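Aldehyde dehydrogenase (Trypanosoma brucei, PDB 5NNO) probably oxidises aldehydes to carboxylic acids with NAD+, and here holds both NAD and a benzoxaborole-bearing benzaldehyde. Local coordinates at residues R66-E71 against E310-R315; I150-L155 against V176-G181; L393-F398 against S410-G415. All coordinates share one frame; numbering follows the deposited sequence.

Contact 1. Residues R66-E71 against E310-R315; sequences RRHRDE and ESDYPR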
# COMPACT_ATOMS: atom_id res chain seq x y z
N ARG A 66 -22.90 23.65 11.65
CA ARG A 66 -24.35 23.78 11.88
C ARG A 66 -25.06 22.42 11.79
O ARG A 66 -26.21 22.34 11.36
CB ARG A 66 -25.01 24.84 10.98
CG ARG A 66 -26.15 25.58 11.68
CD ARG A 66 -27.31 26.01 10.77
NE ARG A 66 -26.88 27.02 9.82
CZ ARG A 66 -27.11 27.08 8.50
NH1 ARG A 66 -27.79 26.17 7.80
NH2 ARG A 66 -26.59 28.10 7.88
N ARG A 67 -24.37 21.36 12.22
CA ARG A 67 -25.00 20.04 12.36
C ARG A 67 -25.66 19.89 13.72
O ARG A 67 -25.27 20.53 14.69
CB ARG A 67 -23.98 18.91 12.15
CG ARG A 67 -23.78 18.58 10.69
CD ARG A 67 -23.09 17.25 10.46
NE ARG A 67 -21.64 17.40 10.40
CZ ARG A 67 -20.76 16.91 11.29
NH1 ARG A 67 -21.15 16.22 12.37
NH2 ARG A 67 -19.47 17.13 11.13
N HIS A 68 -26.69 19.07 13.77
CA HIS A 68 -27.48 18.87 14.97
C HIS A 68 -26.73 17.84 15.77
O HIS A 68 -26.03 17.01 15.20
CB HIS A 68 -28.88 18.36 14.64
CG HIS A 68 -29.88 18.57 15.74
ND1 HIS A 68 -30.20 17.59 16.66
CD2 HIS A 68 -30.65 19.64 16.05
CE1 HIS A 68 -31.11 18.06 17.50
NE2 HIS A 68 -31.41 19.30 17.15
N ARG A 69 -26.91 17.90 17.08
CA ARG A 69 -26.26 17.01 18.03
C ARG A 69 -26.52 15.53 17.73
O ARG A 69 -25.61 14.71 17.85
CB ARG A 69 -26.75 17.33 19.45
CG ARG A 69 -26.08 16.59 20.58
CD ARG A 69 -26.76 16.97 21.89
NE ARG A 69 -26.04 16.48 23.07
CZ ARG A 69 -26.02 15.21 23.48
NH1 ARG A 69 -26.67 14.24 22.83
NH2 ARG A 69 -25.33 14.89 24.56
N ASP A 70 -27.75 15.21 17.36
CA ASP A 70 -28.13 13.84 17.00
C ASP A 70 -27.51 13.37 15.69
O ASP A 70 -27.18 12.20 15.56
CB ASP A 70 -29.66 13.70 16.92
CG ASP A 70 -30.34 13.95 18.26
OD1 ASP A 70 -29.66 14.42 19.20
OD2 ASP A 70 -31.56 13.70 18.35
N GLU A 71 -27.38 14.28 14.71
CA GLU A 71 -26.66 14.01 13.46
C GLU A 71 -25.20 13.68 13.79
O GLU A 71 -24.64 12.70 13.31
CB GLU A 71 -26.76 15.20 12.49
CG GLU A 71 -26.23 14.94 11.07
CD GLU A 71 -26.78 15.89 9.99
OE1 GLU A 71 -28.01 16.17 9.95
OE2 GLU A 71 -25.99 16.36 9.15
N GLU A 310 -30.29 29.04 13.23
CA GLU A 310 -30.87 28.24 14.33
C GLU A 310 -31.56 26.95 13.89
O GLU A 310 -32.07 26.25 14.73
CB GLU A 310 -31.84 29.09 15.17
CG GLU A 310 -31.12 29.84 16.31
CD GLU A 310 -31.92 30.98 16.89
OE1 GLU A 310 -33.19 30.94 16.87
OE2 GLU A 310 -31.26 31.93 17.36
N SER A 311 -31.55 26.64 12.60
CA SER A 311 -32.22 25.46 12.07
C SER A 311 -31.48 24.15 12.30
O SER A 311 -30.32 24.14 12.77
CB SER A 311 -32.47 25.63 10.56
OG SER A 311 -31.29 25.46 9.80
N ASP A 312 -32.16 23.05 11.96
CA ASP A 312 -31.56 21.70 11.93
C ASP A 312 -30.73 21.38 10.69
O ASP A 312 -30.00 20.39 10.69
CB ASP A 312 -32.67 20.64 12.02
CG ASP A 312 -33.42 20.67 13.33
OD1 ASP A 312 -33.01 21.37 14.28
OD2 ASP A 312 -34.43 19.95 13.41
N TYR A 313 -30.88 22.17 9.63
CA TYR A 313 -30.13 21.92 8.35
C TYR A 313 -28.70 22.50 8.43
O TYR A 313 -28.54 23.64 8.84
CB TYR A 313 -30.88 22.54 7.17
CG TYR A 313 -30.37 22.11 5.81
CD1 TYR A 313 -30.55 20.79 5.35
CD2 TYR A 313 -29.71 23.01 4.98
CE1 TYR A 313 -30.09 20.40 4.11
CE2 TYR A 313 -29.23 22.61 3.74
CZ TYR A 313 -29.44 21.31 3.31
OH TYR A 313 -29.00 20.91 2.10
N PRO A 314 -27.66 21.73 8.01
CA PRO A 314 -26.28 22.27 8.07
C PRO A 314 -25.92 23.24 6.94
O PRO A 314 -26.67 23.36 5.98
CB PRO A 314 -25.40 21.01 7.95
CG PRO A 314 -26.35 19.86 8.08
CD PRO A 314 -27.66 20.33 7.56
N ARG A 315 -24.76 23.90 7.07
CA ARG A 315 -24.32 24.96 6.15
C ARG A 315 -23.24 24.53 5.18
O ARG A 315 -22.59 23.50 5.38
CB ARG A 315 -23.85 26.21 6.90
CG ARG A 315 -22.55 26.08 7.63
CD ARG A 315 -22.01 27.43 8.06
NE ARG A 315 -22.83 28.10 9.08
CZ ARG A 315 -22.65 28.04 10.40
NH1 ARG A 315 -21.68 27.30 10.93
NH2 ARG A 315 -23.47 28.72 11.21
O HOH W 1 -28.30 22.10 13.80
O HOH W 2 -28.06 18.55 11.11
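Arg66 and Arg315 interlock at the close-packed end of this contact, and each arginine uses its own carbon chain to cover the flat group of the other. Arg315 CB sits over one face of the Arg66 guanidinium, 3.5 Å from Arg66 NH2 and displaced toward the rim, while Arg66 CB lies over the centre of the Arg315 guanidinium. The two planes are almost perpendicular, 83° apart. The Arg315 guanidinium is brought back against Arg66 CB by a chain whose CG stands between the backbone N and the carbonyl carbon (chi1 71°) and which bends again at chi3. Two like charges can probably be tolerated so near each other because Glu309 forms a salt bridge with both. Arg66 NH1 also donates to Tyr313 O at 2.8 Å in a fairly straight bond (164° at the hydrogen); the acceptor lies near the guanidinium plane, but the donor is above the carbonyl plane. The proline next along packs against the turn, with Pro314 CA 3.3 Å from Arg66 O in a CA-H...O contact and Pro314 CG 3.9 Å from Arg67 CG.

Toward His68 the fit is looser and wetter. Asp312 OD1 comes 3.4 Å from His68 CD2, side by side without a hydrogen bond, and one water links His68 N to Asp312 O, with a weak bond to Glu71 OE1. A second water joins Arg66 O to Ser311 O. The Tyr477 ring of the second subunit meets that of His68 with the planes nearly parallel, and its OH bonds to Glu71 OE1. Seen as a whole, this is a tight link between helices 54-65 and 69-89, with positive phi at Arg66 and a weak N-cap bond from Asp70 N to His68 ND1, set against a catalytic-domain loop of the aldehyde dehydrogenase fold.

Contact 2. Residues I150-L155 against V176-G181; sequences IKPSEL and VGIVNG. With NAD (nicotinamide-adenine-dinucleotide), chain C.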
# COMPACT_ATOMS: atom_id res chain seq x y z
N ILE A 150 -0.97 14.69 14.47
CA ILE A 150 -2.27 14.96 13.86
C ILE A 150 -2.33 16.40 13.38
O ILE A 150 -1.84 17.30 14.06
CB ILE A 150 -3.46 14.63 14.78
CG1 ILE A 150 -3.65 15.69 15.88
CG2 ILE A 150 -3.28 13.22 15.32
CD1 ILE A 150 -4.73 15.37 16.89
N LYS A 151 -2.94 16.60 12.21
CA LYS A 151 -3.07 17.92 11.62
C LYS A 151 -4.56 18.16 11.35
O LYS A 151 -5.08 17.71 10.34
CB LYS A 151 -2.22 18.01 10.35
CG LYS A 151 -1.64 19.39 10.07
CD LYS A 151 -2.68 20.48 9.91
CE LYS A 151 -3.55 20.29 8.69
NZ LYS A 151 -4.50 21.42 8.61
N PRO A 152 -5.27 18.83 12.29
CA PRO A 152 -6.70 19.14 12.05
C PRO A 152 -6.95 20.12 10.93
O PRO A 152 -6.18 21.06 10.72
CB PRO A 152 -7.18 19.72 13.39
CG PRO A 152 -6.19 19.20 14.41
CD PRO A 152 -4.87 19.13 13.68
N SER A 153 -8.01 19.89 10.18
CA SER A 153 -8.45 20.88 9.20
C SER A 153 -8.66 22.24 9.85
O SER A 153 -9.19 22.31 10.94
CB SER A 153 -9.73 20.44 8.53
OG SER A 153 -10.08 21.37 7.51
N GLU A 154 -8.21 23.28 9.17
CA GLU A 154 -8.38 24.67 9.59
C GLU A 154 -9.77 25.20 9.23
O GLU A 154 -10.23 26.22 9.78
CB GLU A 154 -7.32 25.56 8.94
CG GLU A 154 -7.59 26.05 7.52
CD GLU A 154 -7.24 25.05 6.43
OE1 GLU A 154 -7.23 23.82 6.67
OE2 GLU A 154 -6.99 25.49 5.30
N LEU A 155 -10.41 24.52 8.27
CA LEU A 155 -11.78 24.83 7.88
C LEU A 155 -12.82 24.24 8.85
O LEU A 155 -14.00 24.28 8.54
CB LEU A 155 -12.06 24.36 6.43
CG LEU A 155 -11.37 25.06 5.24
CD1 LEU A 155 -12.07 24.68 3.93
CD2 LEU A 155 -11.30 26.59 5.36
N VAL A 176 1.14 11.66 21.12
CA VAL A 176 0.28 12.21 20.03
C VAL A 176 0.51 13.72 19.90
O VAL A 176 0.05 14.49 20.74
CB VAL A 176 -1.24 11.97 20.29
CG1 VAL A 176 -2.12 12.71 19.29
CG2 VAL A 176 -1.55 10.49 20.23
N GLY A 177 1.25 14.13 18.87
CA GLY A 177 1.60 15.55 18.66
C GLY A 177 0.50 16.30 17.91
O GLY A 177 -0.25 15.68 17.16
N ILE A 178 0.41 17.62 18.09
CA ILE A 178 -0.58 18.45 17.37
C ILE A 178 0.06 19.59 16.59
O ILE A 178 0.84 20.33 17.13
CB ILE A 178 -1.68 19.05 18.29
CG1 ILE A 178 -2.29 17.97 19.18
CG2 ILE A 178 -2.76 19.73 17.44
CD1 ILE A 178 -3.27 18.50 20.21
N VAL A 179 -0.33 19.72 15.31
CA VAL A 179 0.09 20.81 14.42
C VAL A 179 -1.16 21.47 13.86
O VAL A 179 -1.93 20.80 13.20
CB VAL A 179 0.95 20.26 13.25
CG1 VAL A 179 1.17 21.31 12.17
CG2 VAL A 179 2.30 19.75 13.77
N ASN A 180 -1.36 22.77 14.09
CA ASN A 180 -2.53 23.49 13.52
C ASN A 180 -2.09 24.54 12.49
O ASN A 180 -1.01 25.15 12.60
CB ASN A 180 -3.40 24.16 14.61
CG ASN A 180 -4.43 23.20 15.24
OD1 ASN A 180 -5.28 22.64 14.55
ND2 ASN A 180 -4.34 23.01 16.54
N GLY A 181 -2.96 24.77 11.51
CA GLY A 181 -2.71 25.70 10.41
C GLY A 181 -3.21 25.15 9.09
O GLY A 181 -3.70 24.02 9.03
PA NAD C . -9.16 20.14 2.01
O1A NAD C . -8.81 21.01 0.82
O2A NAD C . -9.71 20.72 3.30
O5B NAD C . -7.83 19.29 2.36
C5B NAD C . -7.69 18.48 3.53
C4B NAD C . -6.40 18.80 4.30
O4B NAD C . -5.37 19.15 3.37
C3B NAD C . -6.53 19.94 5.31
O3B NAD C . -6.03 19.55 6.60
C2B NAD C . -5.70 21.07 4.74
O2B NAD C . -5.01 21.80 5.76
C1B NAD C . -4.73 20.35 3.81
N9A NAD C . -4.26 21.15 2.65
C8A NAD C . -4.96 21.98 1.85
N7A NAD C . -4.15 22.54 0.90
C5A NAD C . -2.91 22.05 1.11
C6A NAD C . -1.57 22.20 0.50
N6A NAD C . -1.41 23.01 -0.55
N1A NAD C . -0.53 21.52 1.02
C2A NAD C . -0.67 20.70 2.08
N3A NAD C . -1.86 20.51 2.69
C4A NAD C . -2.99 21.14 2.26
O3 NAD C . -10.22 19.06 1.47
PN NAD C . -11.57 19.59 0.77
O1N NAD C . -11.26 20.06 -0.63
O2N NAD C . -12.25 20.57 1.70
O5D NAD C . -12.38 18.20 0.67
C5D NAD C . -12.09 17.48 -0.52
C4D NAD C . -12.46 16.02 -0.51
O4D NAD C . -12.26 15.31 0.71
C3D NAD C . -13.92 15.84 -0.85
O3D NAD C . -14.05 15.89 -2.26
C2D NAD C . -14.23 14.49 -0.23
O2D NAD C . -14.64 13.58 -1.24
C1D NAD C . -12.93 14.08 0.47
N1N NAD C . -13.22 13.31 1.68
C2N NAD C . -12.95 11.99 1.73
C3N NAD C . -13.26 11.24 2.87
C7N NAD C . -12.99 9.76 2.98
O7N NAD C . -12.73 9.30 4.08
N7N NAD C . -13.03 8.98 1.90
C4N NAD C . -13.84 11.89 3.96
C5N NAD C . -14.09 13.24 3.89
C6N NAD C . -13.77 13.94 2.73
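Ile150 is the apolar centre, meeting Val176 through CG2 to CG1 at 4.2 Å and Ile178 through CG1 to CG1 at the same separation. Helices 132-143 and 157-170 cover this patch with Ile134, Leu138 and Leu167. Around it run the parallel-strand bonds, Ile150 N to Gly177 O and Val179 N to Ile150 O. Beyond the strand end, the Pro152 and Asn180 side chains cross at about a right angle, with Pro152 CG 3.6 Å from Asn180 OD1, while Asn180 ND2 is held by Thr164.

At the polar edge Lys151 folds at its second and third torsions, passing Val179 O on its way to the coenzyme. Lys151 NZ has four oxygens in bonding range, so its three N-H groups must be shared among them: Gly181 O at 2.8 Å, nearly in line with the carbonyl bond, Pro152 O at 2.7 Å, and NAD O2B and O3B at 2.9 and 3.1 Å. Glu154 OE1 accepts from NAD O2B at 3.1 Å.

The beta-alpha-beta unit of this Rossmann-like domain thus carries the adenosine-ribose site at its strand ends. A carboxylate that accepts a hydrogen bond from the 2'-hydroxyl (NAD O2B) would probably repel a 2'-phosphate there, consistent with use of NAD rather than NADP.

Contact 3. Residues L393-F398 against S410-G415; sequences LALYVF and SRTSSG. Unlike the reference sequence in segment 393-398: Ala394 (reference Ser).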
# COMPACT_ATOMS: atom_id res chain seq x y z
N LEU A 393 -15.33 6.62 -4.89
CA LEU A 393 -15.31 6.04 -3.55
C LEU A 393 -16.44 5.06 -3.27
O LEU A 393 -16.23 4.01 -2.66
CB LEU A 393 -15.33 7.16 -2.52
CG LEU A 393 -15.07 6.80 -1.05
CD1 LEU A 393 -13.63 6.34 -0.84
CD2 LEU A 393 -15.36 8.02 -0.21
N ALA A 394 -17.66 5.39 -3.70
CA ALA A 394 -18.84 4.56 -3.42
C ALA A 394 -19.68 4.38 -4.65
O ALA A 394 -19.75 5.26 -5.48
CB ALA A 394 -19.66 5.18 -2.31
N LEU A 395 -20.27 3.20 -4.77
CA LEU A 395 -21.21 2.92 -5.84
C LEU A 395 -22.40 2.29 -5.19
O LEU A 395 -22.26 1.38 -4.36
CB LEU A 395 -20.63 1.95 -6.90
CG LEU A 395 -21.58 1.49 -8.00
CD1 LEU A 395 -22.07 2.67 -8.83
CD2 LEU A 395 -20.93 0.45 -8.88
N TYR A 396 -23.58 2.76 -5.57
CA TYR A 396 -24.84 2.32 -4.98
C TYR A 396 -25.75 1.78 -6.07
O TYR A 396 -25.83 2.35 -7.16
CB TYR A 396 -25.52 3.48 -4.27
CG TYR A 396 -24.66 4.11 -3.18
CD1 TYR A 396 -24.21 3.35 -2.13
CD2 TYR A 396 -24.32 5.47 -3.20
CE1 TYR A 396 -23.44 3.90 -1.14
CE2 TYR A 396 -23.54 6.03 -2.22
CZ TYR A 396 -23.11 5.24 -1.18
OH TYR A 396 -22.35 5.77 -0.17
N VAL A 397 -26.43 0.67 -5.76
CA VAL A 397 -27.38 0.06 -6.68
C VAL A 397 -28.67 -0.19 -5.92
O VAL A 397 -28.65 -0.92 -4.93
CB VAL A 397 -26.88 -1.28 -7.25
CG1 VAL A 397 -27.86 -1.79 -8.30
CG2 VAL A 397 -25.48 -1.12 -7.85
N PHE A 398 -29.77 0.41 -6.37
CA PHE A 398 -31.11 0.07 -5.86
C PHE A 398 -31.77 -0.90 -6.83
O PHE A 398 -31.99 -0.59 -7.98
CB PHE A 398 -31.92 1.34 -5.63
CG PHE A 398 -31.46 2.10 -4.41
CD1 PHE A 398 -30.37 2.92 -4.47
CD2 PHE A 398 -32.11 1.94 -3.19
CE1 PHE A 398 -29.92 3.60 -3.34
CE2 PHE A 398 -31.67 2.62 -2.06
CZ PHE A 398 -30.57 3.46 -2.14
N SER A 410 -19.69 -6.48 -11.42
CA SER A 410 -18.64 -6.99 -12.31
C SER A 410 -18.08 -5.96 -13.30
O SER A 410 -16.86 -5.95 -13.53
CB SER A 410 -19.12 -8.22 -13.07
OG SER A 410 -20.12 -7.85 -14.01
N ARG A 411 -18.95 -5.13 -13.88
CA ARG A 411 -18.53 -4.20 -14.96
C ARG A 411 -18.09 -2.77 -14.53
O ARG A 411 -17.85 -1.91 -15.40
CB ARG A 411 -19.64 -4.09 -16.01
CG ARG A 411 -20.11 -5.42 -16.61
CD ARG A 411 -19.04 -6.08 -17.45
NE ARG A 411 -19.53 -6.78 -18.65
CZ ARG A 411 -18.72 -7.44 -19.49
NH1 ARG A 411 -17.41 -7.51 -19.27
NH2 ARG A 411 -19.22 -8.04 -20.56
N THR A 412 -17.97 -2.51 -13.23
CA THR A 412 -17.54 -1.19 -12.73
C THR A 412 -16.52 -1.35 -11.62
O THR A 412 -16.46 -2.40 -10.99
CB THR A 412 -18.72 -0.38 -12.15
OG1 THR A 412 -19.26 -1.07 -11.02
CG2 THR A 412 -19.81 -0.21 -13.17
N SER A 413 -15.73 -0.31 -11.37
CA SER A 413 -14.75 -0.30 -10.28
C SER A 413 -15.03 0.88 -9.36
O SER A 413 -15.17 2.00 -9.84
CB SER A 413 -13.33 -0.20 -10.85
OG SER A 413 -12.36 -0.05 -9.83
N SER A 414 -15.04 0.62 -8.05
CA SER A 414 -15.29 1.66 -7.04
C SER A 414 -14.76 1.26 -5.69
O SER A 414 -14.63 0.09 -5.41
CB SER A 414 -16.82 1.88 -6.92
OG SER A 414 -17.50 0.73 -6.38
N GLY A 415 -14.59 2.22 -4.80
CA GLY A 415 -14.15 1.92 -3.42
C GLY A 415 -15.00 0.90 -2.65
O GLY A 415 -14.50 0.03 -1.98
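Leu395 supplies the side-chain packing, crossing Thr412 at about a right angle. With CG anti to the backbone N (chi1 175°), the leucine reaches toward the threonine, and Leu395 CD2 lies 3.1 Å from Thr412 OG1, a tight approach whose exact length is doubtful. Leu395 CB meets the other hydroxyl, lying 3.4 Å from Ser414 OG and 3.8 Å from Ser414 CB. Apolar cover comes from Ile386 of helix 379-386 and from Pro229.

The backbones approach at one end. Gly415, having no side chain, lets its CA come 3.0 Å from Leu393 O; the neighbouring pair Leu393 O and Gly415 N is close but too poorly angled for a hydrogen bond. From here the chain enters strand 416-419, which runs parallel to strand 394-398 and bonds to it through Ala416 and Val418. Strand, helix 402-410 and strand make a beta-alpha-beta crossover in the catalytic-domain sheet, and residues 410-415 are the return from its helix.

Polar groups look elsewhere, since no hydrogen bond spans the two segments. Thr412 OG1 is bonded to Val408 O near the end of the helix and Ser414 OG to Ala416 O, and both hydroxyls also receive Arg457 of the second subunit. That guanidinium ties the return loop to the second subunit, and the same Arg457 of the second subunit packs on Leu395. His455 of the second subunit bonds to Ser414 O.

On the ligand side, Leu393 turns away from the loop and touches NAD and Ser259, the predicted active-site position, changed in this structure.

How the contacts relate
From the N terminus, the chain leaves helix 54-65 through residues 66-71, which wait 239 residues for their partner. Before contact 1 closes at 310-315, the chain lays down most of the coenzyme-binding sheet, and contact 2 forms wholly within that span, joining neighbouring strands across a single intervening helix. Contact 3 follows in series, a short crossover in the second sheet, so no two contacts interlace. Contact 1 ties the early helices to a distant catalytic-domain loop, whereas contacts 2 and 3 are each local to one sheet and lie on opposite sides of the chain's centre, 33 Å apart between centres. Contacts 1 and 3 also touch the second subunit.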